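PDB 5FOF: leucyl-trna synthetase from Plasmodium knowlesi, which charges tRNA(Leu) with leucine at the expense of ATP, its editing domain probably hydrolysing wrongly charged tRNA. Local coordinates for residues E48-N53 with N70-K75; R183-S186 with K191-L194; P257-G260 with K265-Y268. All coordinates share one frame; numbering follows the deposited sequence.

Interaction 1 of 3, residues E48-N53 with N70-K75; sequences EIYLRN and NFFSQK
Tyr50 and Phe72 meet across two helices by their rings alone; elsewhere on the first helix Arg52 NH2 makes a salt bridge with Glu48 OE2, 2.6 Å away and one turn back. The other terminal nitrogen, NH1, makes a salt bridge with Glu178, which also accepts from Asn53 ND2. The helix-to-helix contact itself is a tilted edge-to-face pair. Phe72 presents its edge to a face of Tyr50, with CE2 standing over the middle of that ring, 4.1 Å from Tyr50 CG. The centroids are 5.4 Å apart and the planes are inclined at 57°. With CG opposite the amide nitrogen (chi1 174°), the Tyr50 ring is carried out toward the other helix. The pair joins helices 43-55 and 69-74, both of which lie in the connection between the antiparallel strands 33-40 and 76-83 of the editing domain. Phe71 CD2 sits 3.8 Å above a face of the Phe72 ring, and Phe46 adds a further edge-to-face partner. Val67 touches both Tyr50 and Phe72, while Met172 of strand 170-175 lies against Tyr50.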
loop_
_atom_site.group_PDB
_atom_site.type_symbol
_atom_site.label_atom_id
_atom_site.label_comp_id
_atom_site.label_asym_id
_atom_site.label_seq_id
_atom_site.Cartn_x
_atom_site.Cartn_y
_atom_site.Cartn_z
ATOM N N GLU A 48 8.044 8.283 17.289
ATOM C CA GLU A 48 9.491 8.227 17.441
ATOM C C GLU A 48 10.141 8.634 16.135
ATOM O O GLU A 48 10.933 9.585 16.111
ATOM C CB GLU A 48 9.981 6.844 17.852
ATOM C CG GLU A 48 11.473 6.829 18.166
ATOM C CD GLU A 48 12.047 5.432 18.205
ATOM O OE1 GLU A 48 11.367 4.515 18.736
ATOM O OE2 GLU A 48 13.181 5.258 17.702
ATOM N N ILE A 49 9.763 7.923 15.066
ATOM C CA ILE A 49 10.270 8.161 13.709
ATOM C C ILE A 49 10.101 9.635 13.327
ATOM O O ILE A 49 10.997 10.228 12.747
ATOM C CB ILE A 49 9.592 7.212 12.665
ATOM C CG1 ILE A 49 10.069 5.771 12.865
ATOM C CG2 ILE A 49 9.877 7.623 11.215
ATOM C CD1 ILE A 49 9.077 4.730 12.383
ATOM N N TYR A 50 8.966 10.223 13.668
ATOM C CA TYR A 50 8.727 11.617 13.347
ATOM C C TYR A 50 9.730 12.560 14.036
ATOM O O TYR A 50 10.202 13.501 13.400
ATOM C CB TYR A 50 7.287 11.999 13.687
ATOM C CG TYR A 50 6.980 13.471 13.509
ATOM C CD1 TYR A 50 6.543 13.976 12.283
ATOM C CD2 TYR A 50 7.119 14.368 14.579
ATOM C CE1 TYR A 50 6.254 15.330 12.127
ATOM C CE2 TYR A 50 6.830 15.723 14.429
ATOM C CZ TYR A 50 6.403 16.192 13.207
ATOM O OH TYR A 50 6.121 17.513 13.073
ATOM N N LEU A 51 10.038 12.309 15.320
ATOM C CA LEU A 51 10.959 13.155 16.109
ATOM C C LEU A 51 12.370 13.071 15.588
ATOM O O LEU A 51 13.046 14.091 15.450
ATOM C CB LEU A 51 10.995 12.743 17.582
ATOM C CG LEU A 51 9.727 12.918 18.414
ATOM C CD1 LEU A 51 9.989 12.381 19.810
ATOM C CD2 LEU A 51 9.267 14.368 18.454
ATOM N N ARG A 52 12.819 11.853 15.323
ATOM C CA ARG A 52 14.119 11.641 14.711
ATOM C C ARG A 52 14.237 12.392 13.372
ATOM O O ARG A 52 15.231 13.076 13.142
ATOM C CB ARG A 52 14.387 10.147 14.522
ATOM C CG ARG A 52 15.805 9.810 14.076
ATOM C CD ARG A 52 15.896 8.394 13.531
ATOM N NE ARG A 52 15.369 7.398 14.479
ATOM C CZ ARG A 52 14.370 6.533 14.257
ATOM N NH1 ARG A 52 13.728 6.484 13.092
ATOM N NH2 ARG A 52 14.012 5.682 15.226
ATOM N N ASN A 53 13.225 12.296 12.511
ATOM C CA ASN A 53 13.292 12.949 11.189
ATOM C C ASN A 53 12.865 14.425 11.173
ATOM O O ASN A 53 13.054 15.108 10.163
ATOM C CB ASN A 53 12.556 12.124 10.119
ATOM C CG ASN A 53 13.370 10.922 9.653
ATOM O OD1 ASN A 53 14.107 11.007 8.667
ATOM N ND2 ASN A 53 13.251 9.797 10.369
ATOM N N ASN A 70 0.412 13.902 21.321
ATOM C CA ASN A 70 -1.034 14.047 21.514
ATOM C C ASN A 70 -1.828 14.192 20.192
ATOM O O ASN A 70 -2.985 13.770 20.110
ATOM C CB ASN A 70 -1.332 15.223 22.476
ATOM C CG ASN A 70 -2.776 15.244 22.945
ATOM O OD1 ASN A 70 -3.282 14.249 23.457
ATOM N ND2 ASN A 70 -3.450 16.376 22.767
ATOM N N PHE A 71 -1.203 14.789 19.179
ATOM C CA PHE A 71 -1.794 14.929 17.839
ATOM C C PHE A 71 -1.902 13.561 17.150
ATOM O O PHE A 71 -2.980 13.162 16.718
ATOM C CB PHE A 71 -0.936 15.918 17.035
ATOM C CG PHE A 71 -1.280 16.034 15.579
ATOM C CD1 PHE A 71 -2.274 16.903 15.151
ATOM C CD2 PHE A 71 -0.545 15.323 14.615
ATOM C CE1 PHE A 71 -2.560 17.035 13.799
ATOM C CE2 PHE A 71 -0.831 15.453 13.264
ATOM C CZ PHE A 71 -1.840 16.314 12.861
ATOM N N PHE A 72 -0.791 12.839 17.083
ATOM C CA PHE A 72 -0.787 11.493 16.528
ATOM C C PHE A 72 -1.596 10.438 17.296
ATOM O O PHE A 72 -1.939 9.405 16.719
ATOM C CB PHE A 72 0.652 11.020 16.287
ATOM C CG PHE A 72 1.332 11.764 15.175
ATOM C CD1 PHE A 72 0.912 11.595 13.858
ATOM C CD2 PHE A 72 2.351 12.662 15.440
ATOM C CE1 PHE A 72 1.513 12.301 12.824
ATOM C CE2 PHE A 72 2.963 13.373 14.415
ATOM C CZ PHE A 72 2.542 13.192 13.102
ATOM N N SER A 73 -1.907 10.685 18.569
ATOM C CA SER A 73 -2.836 9.820 19.318
ATOM C C SER A 73 -4.285 9.986 18.849
ATOM O O SER A 73 -5.031 9.036 18.869
ATOM C CB SER A 73 -2.750 10.073 20.836
ATOM O OG SER A 73 -3.274 11.340 21.189
ATOM N N GLN A 74 -4.671 11.184 18.426
ATOM C CA GLN A 74 -6.066 11.467 18.032
ATOM C C GLN A 74 -6.390 11.137 16.562
ATOM O O GLN A 74 -7.546 11.235 16.133
ATOM C CB GLN A 74 -6.410 12.933 18.325
ATOM C CG GLN A 74 -6.673 13.224 19.797
ATOM C CD GLN A 74 -6.560 14.714 20.121
ATOM O OE1 GLN A 74 -7.253 15.551 19.526
ATOM N NE2 GLN A 74 -5.678 15.052 21.062
ATOM N N LYS A 75 -5.381 10.742 15.798
ATOM C CA LYS A 75 -5.549 10.454 14.390
ATOM C C LYS A 75 -5.110 9.046 14.083
ATOM O O LYS A 75 -4.189 8.525 14.706
ATOM C CB LYS A 75 -4.741 11.456 13.577
ATOM C CG LYS A 75 -5.162 12.887 13.868
ATOM C CD LYS A 75 -4.879 13.807 12.706
ATOM C CE LYS A 75 -5.301 15.229 13.041
ATOM N NZ LYS A 75 -6.767 15.350 13.292
#

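Interaction 2 of 3, residues R183-S186 with K191-L194; sequences RTYS and KKDL
Thr184 and Leu194 form the tight part of this contact, gripping each other through the backbone in both directions. Leu194 O receives two bonds: one from Thr184 N at 2.6 Å, where the nitrogen lies near the carbonyl axis but its N-H is bent to 141°, and one from Thr184 OG1 at 2.7 Å, which descends from well above the carbonyl plane. The hydroxyl can reach it because chi1 of 52° turns OG1 back over the main chain. In return Leu194 N donates to Thr184 O over 2.9 Å. Leu194 CB lies against Thr184 O, 3.3 Å away. A further firm bond is reached from the exposed side: the Lys192 chain kinks near its root and again at its end, bringing NZ to an in-plane lone pair of Ser186 O at 2.8 Å, with Ser189 O as a second acceptor. Arg183 and Asp193 make the loose part. Arg183 NE, 3.9 Å from Asp193 CB, is buried here with no polar partner in the model; the guanidinium and carboxylate planes are 59° apart, and NH2 stays 4.9 Å from Asp193 OD2. The antiparallel Thr184-Leu194 pair closes a beta-hairpin with a long loop, joining strands 183-185 and 194-198, with strand 33-40 pairing on the former.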
loop_
_atom_site.group_PDB
_atom_site.type_symbol
_atom_site.label_atom_id
_atom_site.label_comp_id
_atom_site.label_asym_id
_atom_site.label_seq_id
_atom_site.Cartn_x
_atom_site.Cartn_y
_atom_site.Cartn_z
ATOM N N ARG A 183 5.192 -1.864 12.724
ATOM C CA ARG A 183 4.137 -2.840 12.911
ATOM C C ARG A 183 2.893 -2.214 12.305
ATOM O O ARG A 183 2.608 -1.051 12.552
ATOM C CB ARG A 183 3.934 -3.130 14.404
ATOM C CG ARG A 183 3.429 -4.530 14.689
ATOM C CD ARG A 183 3.002 -4.707 16.136
ATOM N NE ARG A 183 1.980 -5.747 16.244
ATOM C CZ ARG A 183 1.328 -6.071 17.360
ATOM N NH1 ARG A 183 1.591 -5.450 18.511
ATOM N NH2 ARG A 183 0.409 -7.036 17.326
ATOM N N THR A 184 2.184 -2.985 11.489
ATOM C CA THR A 184 1.069 -2.481 10.696
ATOM C C THR A 184 -0.016 -3.538 10.578
ATOM O O THR A 184 0.247 -4.745 10.705
ATOM C CB THR A 184 1.515 -2.051 9.268
ATOM O OG1 THR A 184 2.257 -3.103 8.629
ATOM C CG2 THR A 184 2.386 -0.793 9.312
ATOM N N TYR A 185 -1.242 -3.097 10.338
ATOM C CA TYR A 185 -2.302 -4.044 10.017
ATOM C C TYR A 185 -3.222 -3.481 8.943
ATOM O O TYR A 185 -3.202 -2.293 8.665
ATOM C CB TYR A 185 -3.066 -4.431 11.293
ATOM C CG TYR A 185 -3.859 -3.322 11.935
ATOM C CD1 TYR A 185 -3.270 -2.452 12.863
ATOM C CD2 TYR A 185 -5.202 -3.155 11.647
ATOM C CE1 TYR A 185 -4.008 -1.439 13.474
ATOM C CE2 TYR A 185 -5.950 -2.148 12.240
ATOM C CZ TYR A 185 -5.354 -1.295 13.157
ATOM O OH TYR A 185 -6.107 -0.295 13.728
ATOM N N SER A 186 -3.979 -4.360 8.306
ATOM C CA SER A 186 -5.150 -3.942 7.557
ATOM C C SER A 186 -6.350 -4.621 8.175
ATOM O O SER A 186 -6.209 -5.646 8.848
ATOM C CB SER A 186 -5.030 -4.300 6.079
ATOM O OG SER A 186 -5.546 -5.581 5.793
ATOM N N LYS A 191 -3.994 -12.155 9.228
ATOM C CA LYS A 191 -3.213 -11.815 10.433
ATOM C C LYS A 191 -3.066 -10.320 10.559
ATOM O O LYS A 191 -3.212 -9.598 9.571
ATOM C CB LYS A 191 -1.865 -12.521 10.432
ATOM C CG LYS A 191 -2.039 -14.024 10.264
ATOM C CD LYS A 191 -1.213 -14.877 11.217
ATOM C CE LYS A 191 -1.770 -16.302 11.269
ATOM N NZ LYS A 191 -0.712 -17.336 11.446
ATOM N N LYS A 192 -2.829 -9.853 11.788
ATOM C CA LYS A 192 -2.789 -8.409 12.089
ATOM C C LYS A 192 -1.400 -7.882 12.446
ATOM O O LYS A 192 -1.240 -6.679 12.656
ATOM C CB LYS A 192 -3.775 -8.051 13.217
ATOM C CG LYS A 192 -5.238 -8.402 12.948
ATOM C CD LYS A 192 -5.848 -7.549 11.842
ATOM C CE LYS A 192 -7.282 -7.955 11.516
ATOM N NZ LYS A 192 -7.596 -7.785 10.066
ATOM N N ASP A 193 -0.396 -8.749 12.513
ATOM C CA ASP A 193 0.962 -8.278 12.777
ATOM C C ASP A 193 1.771 -8.373 11.483
ATOM O O ASP A 193 2.508 -9.339 11.247
ATOM C CB ASP A 193 1.637 -8.953 14.000
ATOM C CG ASP A 193 1.319 -10.434 14.146
ATOM O OD1 ASP A 193 0.451 -10.980 13.416
ATOM O OD2 ASP A 193 1.948 -11.045 15.034
ATOM N N LEU A 194 1.566 -7.345 10.648
ATOM C CA LEU A 194 2.244 -7.159 9.364
ATOM C C LEU A 194 3.287 -6.094 9.539
ATOM O O LEU A 194 3.054 -5.126 10.250
ATOM C CB LEU A 194 1.266 -6.701 8.287
ATOM C CG LEU A 194 -0.082 -7.426 8.272
ATOM C CD1 LEU A 194 -0.860 -7.004 7.030
ATOM C CD2 LEU A 194 0.062 -8.945 8.367
#

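Interaction 3 of 3, residues P257-G260 with K265-Y268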
loop_
_atom_site.group_PDB
_atom_site.type_symbol
_atom_site.label_atom_id
_atom_site.label_comp_id
_atom_site.label_asym_id
_atom_site.label_seq_id
_atom_site.Cartn_x
_atom_site.Cartn_y
_atom_site.Cartn_z
ATOM N N PRO A 257 -5.935 -24.382 -12.199
ATOM C CA PRO A 257 -6.523 -25.691 -12.535
ATOM C C PRO A 257 -5.771 -26.947 -12.063
ATOM O O PRO A 257 -6.358 -27.751 -11.335
ATOM C CB PRO A 257 -6.613 -25.648 -14.064
ATOM C CG PRO A 257 -6.839 -24.214 -14.365
ATOM C CD PRO A 257 -5.999 -23.469 -13.362
ATOM N N ASP A 258 -4.510 -27.112 -12.470
ATOM C CA ASP A 258 -3.701 -28.294 -12.090
ATOM C C ASP A 258 -2.580 -27.997 -11.095
ATOM O O ASP A 258 -2.009 -28.919 -10.518
ATOM C CB ASP A 258 -3.111 -28.959 -13.341
ATOM C CG ASP A 258 -4.082 -29.920 -14.002
ATOM O OD1 ASP A 258 -4.430 -30.925 -13.350
ATOM O OD2 ASP A 258 -4.487 -29.679 -15.166
ATOM N N ILE A 259 -2.287 -26.718 -10.884
ATOM C CA ILE A 259 -1.204 -26.280 -10.004
ATOM C C ILE A 259 -1.634 -26.273 -8.528
ATOM O O ILE A 259 -0.813 -26.515 -7.641
ATOM C CB ILE A 259 -0.732 -24.862 -10.420
ATOM C CG1 ILE A 259 -0.200 -24.891 -11.868
ATOM C CG2 ILE A 259 0.323 -24.316 -9.460
ATOM C CD1 ILE A 259 -0.130 -23.538 -12.551
ATOM N N GLY A 260 -2.915 -25.991 -8.282
ATOM C CA GLY A 260 -3.425 -25.727 -6.938
ATOM C C GLY A 260 -3.047 -24.326 -6.483
ATOM O O GLY A 260 -2.652 -23.481 -7.289
ATOM N N LYS A 265 4.647 -19.063 -5.243
ATOM C CA LYS A 265 5.733 -20.019 -4.979
ATOM C C LYS A 265 6.029 -20.874 -6.212
ATOM O O LYS A 265 7.183 -20.999 -6.635
ATOM C CB LYS A 265 5.362 -20.946 -3.810
ATOM C CG LYS A 265 6.510 -21.786 -3.244
ATOM C CD LYS A 265 6.085 -23.195 -2.854
ATOM C CE LYS A 265 7.018 -23.782 -1.800
ATOM N NZ LYS A 265 6.716 -25.216 -1.524
ATOM N N TYR A 266 4.972 -21.458 -6.774
ATOM C CA TYR A 266 5.092 -22.438 -7.860
ATOM C C TYR A 266 5.770 -21.870 -9.120
ATOM O O TYR A 266 6.562 -22.563 -9.753
ATOM C CB TYR A 266 3.704 -23.006 -8.190
ATOM C CG TYR A 266 3.670 -24.109 -9.230
ATOM C CD1 TYR A 266 3.656 -23.804 -10.606
ATOM C CD2 TYR A 266 3.609 -25.453 -8.853
ATOM C CE1 TYR A 266 3.603 -24.803 -11.567
ATOM C CE2 TYR A 266 3.554 -26.457 -9.810
ATOM C CZ TYR A 266 3.549 -26.124 -11.162
ATOM O OH TYR A 266 3.492 -27.107 -12.115
ATOM N N PHE A 267 5.461 -20.621 -9.468
ATOM C CA PHE A 267 6.064 -19.961 -10.634
ATOM C C PHE A 267 7.485 -19.417 -10.373
ATOM O O PHE A 267 8.317 -19.411 -11.279
ATOM C CB PHE A 267 5.127 -18.873 -11.183
ATOM C CG PHE A 267 3.976 -19.421 -11.977
ATOM C CD1 PHE A 267 2.899 -20.004 -11.346
ATOM C CD2 PHE A 267 3.980 -19.367 -13.368
ATOM C CE1 PHE A 267 1.842 -20.515 -12.077
ATOM C CE2 PHE A 267 2.918 -19.877 -14.108
ATOM C CZ PHE A 267 1.851 -20.458 -13.459
ATOM N N TYR A 268 7.759 -18.965 -9.153
ATOM C CA TYR A 268 9.143 -18.654 -8.712
ATOM C C TYR A 268 10.121 -19.831 -8.864
ATOM O O TYR A 268 11.259 -19.633 -9.272
ATOM C CB TYR A 268 9.126 -18.212 -7.250
ATOM C CG TYR A 268 10.463 -17.978 -6.580
ATOM C CD1 TYR A 268 11.052 -16.721 -6.586
ATOM C CD2 TYR A 268 11.095 -18.995 -5.862
ATOM C CE1 TYR A 268 12.262 -16.491 -5.951
ATOM C CE2 TYR A 268 12.302 -18.783 -5.212
ATOM C CZ TYR A 268 12.884 -17.534 -5.254
ATOM O OH TYR A 268 14.074 -17.323 -4.583
#
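Ile259 is set against two consecutive aromatic rings: CG2 and CG1 meet Tyr266, and CD1 meets Phe267. The CG2 methyl stands over one face of Tyr266, 3.4 Å from CG of that ring and 16° off the normal through the centroid, a CH-pi contact displaced toward the rim on which CB is borne. CG1 lies at the CE1 rim, 3.8 Å from Tyr266 CE1, and the two side chains cross at a slant. Beyond CG1 the chain continues nearly extended (chi2 161°), and CD1 is delivered to Phe267, 3.6 Å from CE1. The methyl approaches this second ring obliquely, while the isoleucine and phenylalanine side chains run at about a right angle to each other. Tyr266 reaches the loop because its CG is opposite the backbone nitrogen (chi1 -176°), whereas Phe267 CG lies beside its own. The contact is wholly apolar and folds the loop that follows strand 254-255 back onto helix 263-270, the helix it leads into. Phe267 continues inward to Leu256 and to Leu288 and Lys291 of helix 281-295, while Tyr268, one residue on, packs on Tyr222 and Ala223 of helix 219-230.

How the interactions relate
The three contacts follow one another along the chain and illustrate three ways of joining neighbouring segments: helix to helix through rings, strand to the loop leading into the next strand, chiefly through the backbone, and loop to helix through an isoleucine. Interaction 2 is the most central, about 12 Å from the centre of the chain. Interactions 1 and 3 lie on opposite sides of that centre, their own centres about 43 Å apart. Interaction 2 lies between them, 19 Å from interaction 1 and 26 Å from interaction 3 centre to centre, or about 8 Å and 17 Å between nearest atoms. Strand 33-40 links the first two, pairing with 183-185 and preceding the helix that carries 48-53.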